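Local coordinates for UPF0255 protein frsA (Vibrio vulnificus, PDB 4I4C), which probably hydrolyses carboxylic esters to an alcohol and a carboxylate, as a predicted serine esterase of the alpha/beta-hydrolase clan, at residues A182-T187 against A223-D228; L247-L252 against F283-K288; I289-I294 against I406-D411. All coordinates share one frame; numbering follows the deposited sequence.

In the fold
The three contacts lie in one alpha/beta-hydrolase-type domain built round an eight-stranded mixed sheet, and follow one another along the chain. Contact 1 joins strands 178-186 and 223-226 inside the sheet. Contact 2 pairs helix 246-254 with the end of helix 273-284, and contact 3 sets helix 394-413 against strand 291-295. Centres are 15 to 16 Å apart. Contact 1 meets contact 2 where Leu225 and Val227 touch Val251; contact 2 meets contact 3 where Leu252 packs on Ile289. Contacts 1 and 3 share only the sheet, with nearest atoms about 8 Å apart. Contacts 2 and 3 belong to the helical layers on opposite faces of the sheet, and contact 1 to its antiparallel part.

Contact 1: A182-T187 against A223-D228; sequences AHLHLT and AMLTVD
Met224 O accepts two N-H groups of one residue: the backbone N of His185 lies 2.7 Å from it, nearly along the C=O axis, and the ring ND1 of His185 is 2.9 Å from the same oxygen. The ring nitrogen comes from above the carbonyl plane, 49° out of it, while the oxygen lies close to the plane of the imidazole. A chi1 of -52° sets His185 CG beside its own backbone N, on the side where ND1 can share the acceptor of that N. The two strands are antiparallel, and backbone bonds in both directions complete the His183-Thr226 and His185-Met224 hydrogen-bonded pairs. Leu184-Leu225 is the non-hydrogen-bonded pair between them.

On the face of the sheet that carries His185, the Met224 chain lies alongside it and bends at chi3 (84°), setting CE 3.7 Å from the centroid of the His185 ring in a CH-pi contact almost on the ring normal. Thr226 OG1 sits at the edge of that ring, 3.8 Å from His185 CE1, and 3.3 Å from His183 CB; its hydrogen bond is to Gln206, which also bonds His183 ND1. The other face is aliphatic: Leu225 CD1 reaches Leu184 CB at 3.7 Å and Ala182 CB, while Leu186 CD2 meets Ala223 CB at 3.7 Å.

With ND1 donating to Met224 O and NE2 hydrogen-bonded to Tyr157 OH, the buried His185 ring has both nitrogens engaged, which together with the methyl over its face should fix its rotation.

Contact 2: L247-L252 against F283-K288; sequences LHQAVL and FLEQEK
Leu252 carries the apolar part of the contact. Its CD2 methyl lies 3.8 Å from Glu285 CG and equally close to Glu285 CB, the leucine and glutamate side chains passing alongside with reversed directions. The same methyl is 3.9 Å from Lys288 CB, and Leu252 CG is 4.2 Å from Lys288 CD, the lysine chain crossing the leucine at a slant.

The polar part is one turn earlier on the helix. Gln249 NE2 donates to Glu285 OE2 in a hydrogen bond modelled at 2.5 Å, so short that the exact distance is doubtful; amide and carboxylate planes are 79° apart. The other carboxylate oxygen, Glu285 OE1, makes a weak salt bridge with Lys288 NZ at 3.2 Å; Lys288 NZ is held more firmly by its hydrogen bond to Asn253 OD1. The glutamate thus lies between an amide and a cation, while its CB and CG face the leucine.

Glu285 is the first residue to leave helical geometry after helix 273-284, a helix that begins just after Arg272 of the ligand pockets. Two helices side by side on one face of a central sheet, the second forming the crossover between parallel strands 266-271 and 291-295, are characteristic of the alpha/beta-hydrolase fold.

Contact 3: I289-I294 against I406-D411; sequences IKACVI and IKWLED
Trp408 and Leu409, successive residues of helix 394-413, meet Ala291 and Val293 of strand 291-295 in the helix-on-sheet packing of an alpha/beta-hydrolase fold. The short helix and strand segments run antiparallel, at 176°, with axes 8.6 Å apart. Strand alternation sets the pattern: the CB atoms of Ala291 and Val293 point to this helix, whereas that of Cys292 points away; the Cys292 side chain touches Met278 and Ser282 of helix 273-284, on the opposite face of the sheet.

Trp408 provides the closer packing. Its CG is anti to the backbone N (chi1 -167°), and the indole presents the CD1 corner of its five-membered ring to the strand. Val293 CG2 comes obliquely to this corner, 3.5 Å from Trp408 CD1 and 4.0 Å from Trp408 CG, the two side chains crossing at a slant. On Val293 it is CG2, anti to the carbonyl carbon, that makes the contact. Ala291 CB also approaches the ring obliquely, 4.2 Å from Trp408 CD1.

Leu409 comes in beside the tryptophan. Its CD2 lies 4.2 Å from Ala291 CB, and its CG is 4.4 Å from Val293 CG2. Ala291 CB thus touches both helix residues, at Trp408 CD1 and Leu409 CD2. Further out, Leu409 also packs on Ile269 of strand 266-271 and Trp408 on Leu359 of strand 358-363, so this turn of the helix spans three neighbouring parallel strands. Tyr398 and Leu402, earlier on the same helix, line the pocket that holds the polyether ligand.

The polar corner of the indole is satisfied beyond the strand: Trp408 NE1 hydrogen-bonds Pro357 O, while Cys292 O lies 3.5 Å from Trp408 NE1 without forming a hydrogen bond.

Contact 1: A182-T187 against A223-D228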
loop_
_atom_site.group_PDB
_atom_site.type_symbol
_atom_site.label_atom_id
_atom_site.label_comp_id
_atom_site.label_asym_id
_atom_site.label_seq_id
_atom_site.Cartn_x
_atom_site.Cartn_y
_atom_site.Cartn_z
ATOM N N ALA A 182 2.086 14.354 2.726
ATOM C CA ALA A 182 1.134 13.871 1.731
ATOM C C ALA A 182 1.454 14.418 0.339
ATOM O O ALA A 182 2.072 15.473 0.202
ATOM C CB ALA A 182 -0.309 14.229 2.153
ATOM N N HIS A 183 1.036 13.704 -0.698
ATOM C CA HIS A 183 1.286 14.169 -2.058
ATOM C C HIS A 183 -0.017 14.497 -2.791
ATOM O O HIS A 183 -0.840 13.623 -3.035
ATOM C CB HIS A 183 2.094 13.139 -2.852
ATOM C CG HIS A 183 3.506 12.983 -2.384
ATOM N ND1 HIS A 183 3.842 12.300 -1.234
ATOM C CD2 HIS A 183 4.675 13.427 -2.909
ATOM C CE1 HIS A 183 5.154 12.324 -1.075
ATOM N NE2 HIS A 183 5.682 13.004 -2.081
ATOM N N LEU A 184 -0.175 15.764 -3.157
ATOM C CA LEU A 184 -1.356 16.231 -3.874
ATOM C C LEU A 184 -1.084 16.294 -5.369
ATOM O O LEU A 184 -0.243 17.058 -5.820
ATOM C CB LEU A 184 -1.774 17.614 -3.356
ATOM C CG LEU A 184 -2.992 18.290 -3.992
ATOM C CD1 LEU A 184 -4.281 17.486 -3.733
ATOM C CD2 LEU A 184 -3.128 19.725 -3.464
ATOM N N HIS A 185 -1.791 15.470 -6.125
ATOM C CA HIS A 185 -1.657 15.404 -7.571
ATOM C C HIS A 185 -2.817 16.147 -8.222
ATOM O O HIS A 185 -3.972 15.774 -8.031
ATOM C CB HIS A 185 -1.704 13.946 -8.033
ATOM C CG HIS A 185 -0.749 13.054 -7.307
ATOM N ND1 HIS A 185 -0.865 12.771 -5.968
ATOM C CD2 HIS A 185 0.348 12.386 -7.747
ATOM C CE1 HIS A 185 0.124 11.963 -5.605
ATOM N NE2 HIS A 185 0.867 11.719 -6.664
ATOM N N LEU A 186 -2.514 17.176 -9.004
ATOM C CA LEU A 186 -3.560 17.951 -9.675
ATOM C C LEU A 186 -3.378 17.953 -11.191
ATOM O O LEU A 186 -2.254 17.952 -11.680
ATOM C CB LEU A 186 -3.546 19.381 -9.152
ATOM C CG LEU A 186 -3.662 19.503 -7.639
ATOM C CD1 LEU A 186 -2.706 20.562 -7.137
ATOM C CD2 LEU A 186 -5.103 19.824 -7.235
ATOM N N THR A 187 -4.481 17.954 -11.940
ATOM C CA THR A 187 -4.406 18.062 -13.398
ATOM C C THR A 187 -3.989 19.471 -13.798
ATOM O O THR A 187 -3.268 19.680 -14.786
ATOM C CB THR A 187 -5.743 17.739 -14.065
ATOM O OG1 THR A 187 -6.755 18.582 -13.508
ATOM C CG2 THR A 187 -6.120 16.289 -13.823
ATOM N N ALA A 223 -8.412 15.368 -8.285
ATOM C CA ALA A 223 -7.110 15.382 -7.643
ATOM C C ALA A 223 -6.914 14.157 -6.759
ATOM O O ALA A 223 -7.856 13.656 -6.147
ATOM C CB ALA A 223 -6.923 16.656 -6.834
ATOM N N MET A 224 -5.677 13.676 -6.688
ATOM C CA MET A 224 -5.373 12.562 -5.812
ATOM C C MET A 224 -4.439 13.019 -4.714
ATOM O O MET A 224 -3.433 13.659 -4.979
ATOM C CB MET A 224 -4.756 11.398 -6.587
ATOM C CG MET A 224 -4.276 10.274 -5.686
ATOM S SD MET A 224 -3.701 8.812 -6.561
ATOM C CE MET A 224 -2.018 9.261 -6.946
ATOM N N LEU A 225 -4.773 12.686 -3.476
ATOM C CA LEU A 225 -3.957 13.083 -2.344
ATOM C C LEU A 225 -3.540 11.826 -1.612
ATOM O O LEU A 225 -4.344 11.226 -0.912
ATOM C CB LEU A 225 -4.752 14.000 -1.421
ATOM C CG LEU A 225 -4.032 14.547 -0.194
ATOM C CD1 LEU A 225 -2.815 15.346 -0.630
ATOM C CD2 LEU A 225 -4.976 15.415 0.619
ATOM N N THR A 226 -2.292 11.400 -1.801
ATOM C CA THR A 226 -1.826 10.160 -1.180
ATOM C C THR A 226 -1.355 10.370 0.257
ATOM O O THR A 226 -0.802 11.416 0.603
ATOM C CB THR A 226 -0.722 9.486 -2.007
ATOM O OG1 THR A 226 0.381 10.387 -2.159
ATOM C CG2 THR A 226 -1.253 9.119 -3.389
ATOM N N VAL A 227 -1.600 9.367 1.094
ATOM C CA VAL A 227 -1.210 9.408 2.490
ATOM C C VAL A 227 -0.755 8.010 2.904
ATOM O O VAL A 227 -1.346 7.013 2.475
ATOM C CB VAL A 227 -2.399 9.824 3.404
ATOM C CG1 VAL A 227 -1.928 9.979 4.839
ATOM C CG2 VAL A 227 -3.052 11.119 2.923
ATOM N N ASP A 228 0.302 7.948 3.716
ATOM C CA ASP A 228 0.740 6.716 4.366
ATOM C C ASP A 228 0.034 6.491 5.715
ATOM O O ASP A 228 0.006 7.383 6.570
ATOM C CB ASP A 228 2.253 6.766 4.610
ATOM C CG ASP A 228 3.074 6.581 3.332
ATOM O OD1 ASP A 228 2.838 5.592 2.606
ATOM O OD2 ASP A 228 3.959 7.429 3.063
#

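Contact 2: L247-L252 against F283-K288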
loop_
_atom_site.group_PDB
_atom_site.type_symbol
_atom_site.label_atom_id
_atom_site.label_comp_id
_atom_site.label_asym_id
_atom_site.label_seq_id
_atom_site.Cartn_x
_atom_site.Cartn_y
_atom_site.Cartn_z
ATOM N N LEU A 247 -4.544 10.102 11.029
ATOM C CA LEU A 247 -3.797 10.992 10.156
ATOM C C LEU A 247 -4.666 11.465 8.998
ATOM O O LEU A 247 -4.574 12.613 8.563
ATOM C CB LEU A 247 -2.527 10.289 9.641
ATOM C CG LEU A 247 -1.569 9.650 10.653
ATOM C CD1 LEU A 247 -0.314 9.082 9.949
ATOM C CD2 LEU A 247 -1.157 10.625 11.734
ATOM N N HIS A 248 -5.530 10.582 8.511
ATOM C CA HIS A 248 -6.460 10.951 7.446
ATOM C C HIS A 248 -7.475 12.016 7.868
ATOM O O HIS A 248 -7.875 12.872 7.062
ATOM C CB HIS A 248 -7.164 9.706 6.919
ATOM C CG HIS A 248 -6.226 8.709 6.316
ATOM N ND1 HIS A 248 -5.631 7.712 7.053
ATOM C CD2 HIS A 248 -5.757 8.582 5.053
ATOM C CE1 HIS A 248 -4.845 6.998 6.264
ATOM N NE2 HIS A 248 -4.908 7.502 5.045
ATOM N N GLN A 249 -7.886 11.963 9.133
ATOM C CA GLN A 249 -8.841 12.926 9.663
ATOM C C GLN A 249 -8.193 14.299 9.685
ATOM O O GLN A 249 -8.821 15.307 9.342
ATOM C CB GLN A 249 -9.269 12.523 11.067
ATOM C CG GLN A 249 -10.182 13.519 11.730
ATOM C CD GLN A 249 -11.223 12.841 12.566
ATOM O OE1 GLN A 249 -10.909 11.955 13.367
ATOM N NE2 GLN A 249 -12.480 13.231 12.373
ATOM N N ALA A 250 -6.923 14.319 10.074
ATOM C CA ALA A 250 -6.152 15.556 10.132
ATOM C C ALA A 250 -5.903 16.082 8.730
ATOM O O ALA A 250 -5.941 17.289 8.504
ATOM C CB ALA A 250 -4.823 15.347 10.877
ATOM N N VAL A 251 -5.638 15.183 7.789
ATOM C CA VAL A 251 -5.450 15.594 6.403
ATOM C C VAL A 251 -6.780 16.120 5.848
ATOM O O VAL A 251 -6.807 17.104 5.105
ATOM C CB VAL A 251 -4.910 14.448 5.514
ATOM C CG1 VAL A 251 -4.949 14.850 4.057
ATOM C CG2 VAL A 251 -3.473 14.074 5.904
ATOM N N LEU A 252 -7.884 15.474 6.224
ATOM C CA LEU A 252 -9.214 15.941 5.821
ATOM C C LEU A 252 -9.489 17.341 6.371
ATOM O O LEU A 252 -9.896 18.245 5.632
ATOM C CB LEU A 252 -10.304 14.959 6.271
ATOM C CG LEU A 252 -11.780 15.320 6.052
ATOM C CD1 LEU A 252 -12.116 15.497 4.579
ATOM C CD2 LEU A 252 -12.683 14.262 6.680
ATOM N N PHE A 283 -17.375 6.856 8.746
ATOM C CA PHE A 283 -18.327 6.870 9.852
ATOM C C PHE A 283 -18.073 8.080 10.738
ATOM O O PHE A 283 -19.006 8.653 11.302
ATOM C CB PHE A 283 -18.209 5.601 10.678
ATOM C CG PHE A 283 -18.919 4.415 10.083
ATOM C CD1 PHE A 283 -18.272 3.574 9.196
ATOM C CD2 PHE A 283 -20.231 4.128 10.434
ATOM C CE1 PHE A 283 -18.915 2.479 8.663
ATOM C CE2 PHE A 283 -20.881 3.035 9.902
ATOM C CZ PHE A 283 -20.221 2.207 9.016
ATOM N N LEU A 284 -16.809 8.475 10.854
ATOM C CA LEU A 284 -16.446 9.593 11.718
ATOM C C LEU A 284 -16.822 10.954 11.128
ATOM O O LEU A 284 -17.257 11.855 11.848
ATOM C CB LEU A 284 -14.957 9.542 12.072
ATOM C CG LEU A 284 -14.514 8.387 12.978
ATOM C CD1 LEU A 284 -12.999 8.220 12.956
ATOM C CD2 LEU A 284 -14.981 8.610 14.392
ATOM N N GLU A 285 -16.672 11.103 9.818
ATOM C CA GLU A 285 -16.937 12.390 9.182
ATOM C C GLU A 285 -17.963 12.273 8.064
ATOM O O GLU A 285 -17.618 12.279 6.888
ATOM C CB GLU A 285 -15.633 12.978 8.658
ATOM C CG GLU A 285 -14.608 13.220 9.739
ATOM C CD GLU A 285 -14.751 14.586 10.388
ATOM O OE1 GLU A 285 -15.727 15.305 10.070
ATOM O OE2 GLU A 285 -13.872 14.947 11.205
ATOM N N GLN A 286 -19.233 12.194 8.436
ATOM C CA GLN A 286 -20.264 11.833 7.472
ATOM C C GLN A 286 -20.693 12.970 6.543
ATOM O O GLN A 286 -21.410 12.735 5.565
ATOM C CB GLN A 286 -21.472 11.219 8.192
ATOM C CG GLN A 286 -21.096 10.112 9.169
ATOM C CD GLN A 286 -22.236 9.132 9.415
ATOM O OE1 GLN A 286 -23.242 9.149 8.706
ATOM N NE2 GLN A 286 -22.080 8.274 10.420
ATOM N N GLU A 287 -20.262 14.195 6.837
ATOM C CA GLU A 287 -20.614 15.333 5.986
ATOM C C GLU A 287 -19.483 15.663 5.031
ATOM O O GLU A 287 -19.701 15.899 3.831
ATOM C CB GLU A 287 -20.963 16.567 6.828
ATOM C CG GLU A 287 -22.413 16.572 7.332
ATOM C CD GLU A 287 -23.411 16.504 6.187
ATOM O OE1 GLU A 287 -23.361 17.394 5.308
ATOM O OE2 GLU A 287 -24.231 15.557 6.158
ATOM N N LYS A 288 -18.273 15.676 5.582
ATOM C CA LYS A 288 -17.077 16.009 4.825
ATOM C C LYS A 288 -16.723 14.950 3.791
ATOM O O LYS A 288 -16.130 15.271 2.769
ATOM C CB LYS A 288 -15.891 16.232 5.765
ATOM C CG LYS A 288 -16.048 17.417 6.700
ATOM C CD LYS A 288 -14.941 17.432 7.731
ATOM C CE LYS A 288 -15.234 18.419 8.846
ATOM N NZ LYS A 288 -14.333 18.215 10.022
#

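Contact 3: I289-I294 against I406-D411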
loop_
_atom_site.group_PDB
_atom_site.type_symbol
_atom_site.label_atom_id
_atom_site.label_comp_id
_atom_site.label_asym_id
_atom_site.label_seq_id
_atom_site.Cartn_x
_atom_site.Cartn_y
_atom_site.Cartn_z
ATOM N N ILE A 289 -17.071 13.690 4.055
ATOM C CA ILE A 289 -16.793 12.613 3.105
ATOM C C ILE A 289 -18.012 12.366 2.220
ATOM O O ILE A 289 -19.089 12.050 2.717
ATOM C CB ILE A 289 -16.404 11.304 3.817
ATOM C CG1 ILE A 289 -15.090 11.480 4.586
ATOM C CG2 ILE A 289 -16.301 10.152 2.825
ATOM C CD1 ILE A 289 -14.017 12.185 3.774
ATOM N N LYS A 290 -17.834 12.517 0.913
ATOM C CA LYS A 290 -18.930 12.377 -0.043
ATOM C C LYS A 290 -19.011 10.980 -0.661
ATOM O O LYS A 290 -20.069 10.565 -1.137
ATOM C CB LYS A 290 -18.782 13.423 -1.147
ATOM C CG LYS A 290 -18.900 14.865 -0.649
ATOM C CD LYS A 290 -20.217 15.075 0.122
ATOM C CE LYS A 290 -20.470 16.544 0.468
ATOM N NZ LYS A 290 -19.308 17.182 1.185
ATOM N N ALA A 291 -17.890 10.260 -0.660
ATOM C CA ALA A 291 -17.847 8.920 -1.244
ATOM C C ALA A 291 -16.650 8.146 -0.732
ATOM O O ALA A 291 -15.618 8.738 -0.464
ATOM C CB ALA A 291 -17.790 9.005 -2.764
ATOM N N CYS A 292 -16.794 6.828 -0.610
ATOM C CA CYS A 292 -15.692 5.960 -0.208
ATOM C C CYS A 292 -15.688 4.663 -1.028
ATOM O O CYS A 292 -16.737 4.078 -1.300
ATOM C CB CYS A 292 -15.752 5.653 1.301
ATOM S SG CYS A 292 -14.444 4.495 1.897
ATOM N N VAL A 293 -14.500 4.226 -1.440
ATOM C CA VAL A 293 -14.356 2.977 -2.170
ATOM C C VAL A 293 -13.161 2.235 -1.584
ATOM O O VAL A 293 -12.095 2.825 -1.376
ATOM C CB VAL A 293 -14.100 3.216 -3.672
ATOM C CG1 VAL A 293 -14.023 1.896 -4.422
ATOM C CG2 VAL A 293 -15.177 4.110 -4.271
ATOM N N ILE A 294 -13.344 0.954 -1.310
ATOM C CA ILE A 294 -12.284 0.135 -0.757
ATOM C C ILE A 294 -12.087 -1.141 -1.575
ATOM O O ILE A 294 -13.028 -1.665 -2.150
ATOM C CB ILE A 294 -12.533 -0.211 0.732
ATOM C CG1 ILE A 294 -13.825 -1.021 0.904
ATOM C CG2 ILE A 294 -12.583 1.060 1.588
ATOM C CD1 ILE A 294 -13.953 -1.653 2.306
ATOM N N ILE A 406 -14.083 4.245 -10.217
ATOM C CA ILE A 406 -14.114 5.556 -10.844
ATOM C C ILE A 406 -15.565 5.967 -11.162
ATOM O O ILE A 406 -15.929 7.145 -11.048
ATOM C CB ILE A 406 -13.156 5.629 -12.069
ATOM C CG1 ILE A 406 -11.827 6.284 -11.671
ATOM C CG2 ILE A 406 -13.762 6.428 -13.199
ATOM C CD1 ILE A 406 -11.247 5.801 -10.358
ATOM N N LYS A 407 -16.395 4.993 -11.528
ATOM C CA LYS A 407 -17.821 5.263 -11.763
ATOM C C LYS A 407 -18.523 5.745 -10.496
ATOM O O LYS A 407 -19.349 6.667 -10.534
ATOM C CB LYS A 407 -18.549 4.035 -12.330
ATOM C CG LYS A 407 -18.537 3.969 -13.849
ATOM C CD LYS A 407 -19.116 5.244 -14.473
ATOM C CE LYS A 407 -20.556 5.494 -14.023
ATOM N NZ LYS A 407 -21.219 6.581 -14.802
ATOM N N TRP A 408 -18.180 5.111 -9.381
ATOM C CA TRP A 408 -18.719 5.478 -8.080
ATOM C C TRP A 408 -18.323 6.913 -7.761
ATOM O O TRP A 408 -19.150 7.712 -7.320
ATOM C CB TRP A 408 -18.169 4.523 -7.022
ATOM C CG TRP A 408 -18.849 4.570 -5.682
ATOM C CD1 TRP A 408 -18.455 5.284 -4.581
ATOM C CD2 TRP A 408 -20.022 3.847 -5.290
ATOM N NE1 TRP A 408 -19.314 5.051 -3.532
ATOM C CE2 TRP A 408 -20.282 4.171 -3.939
ATOM C CE3 TRP A 408 -20.876 2.956 -5.948
ATOM C CZ2 TRP A 408 -21.359 3.634 -3.237
ATOM C CZ3 TRP A 408 -21.944 2.421 -5.250
ATOM C CH2 TRP A 408 -22.175 2.761 -3.910
ATOM N N LEU A 409 -17.057 7.241 -8.003
ATOM C CA LEU A 409 -16.556 8.582 -7.722
ATOM C C LEU A 409 -17.123 9.598 -8.698
ATOM O O LEU A 409 -17.445 10.719 -8.321
ATOM C CB LEU A 409 -15.031 8.595 -7.735
ATOM C CG LEU A 409 -14.481 7.802 -6.553
ATOM C CD1 LEU A 409 -13.098 7.259 -6.858
ATOM C CD2 LEU A 409 -14.459 8.666 -5.299
ATOM N N GLU A 410 -17.250 9.192 -9.952
ATOM C CA GLU A 410 -17.909 10.001 -10.960
ATOM C C GLU A 410 -19.326 10.346 -10.507
ATOM O O GLU A 410 -19.732 11.510 -10.560
ATOM C CB GLU A 410 -17.962 9.219 -12.268
ATOM C CG GLU A 410 -18.370 10.006 -13.486
ATOM C CD GLU A 410 -17.890 9.343 -14.759
ATOM O OE1 GLU A 410 -17.329 8.226 -14.669
ATOM O OE2 GLU A 410 -18.061 9.937 -15.844
ATOM N N ASP A 411 -20.071 9.338 -10.049
ATOM C CA ASP A 411 -21.469 9.540 -9.651
ATOM C C ASP A 411 -21.641 10.370 -8.380
ATOM O O ASP A 411 -22.560 11.183 -8.288
ATOM C CB ASP A 411 -22.212 8.204 -9.498
ATOM C CG ASP A 411 -22.281 7.411 -10.803
ATOM O OD1 ASP A 411 -22.031 7.990 -11.884
ATOM O OD2 ASP A 411 -22.589 6.201 -10.745
#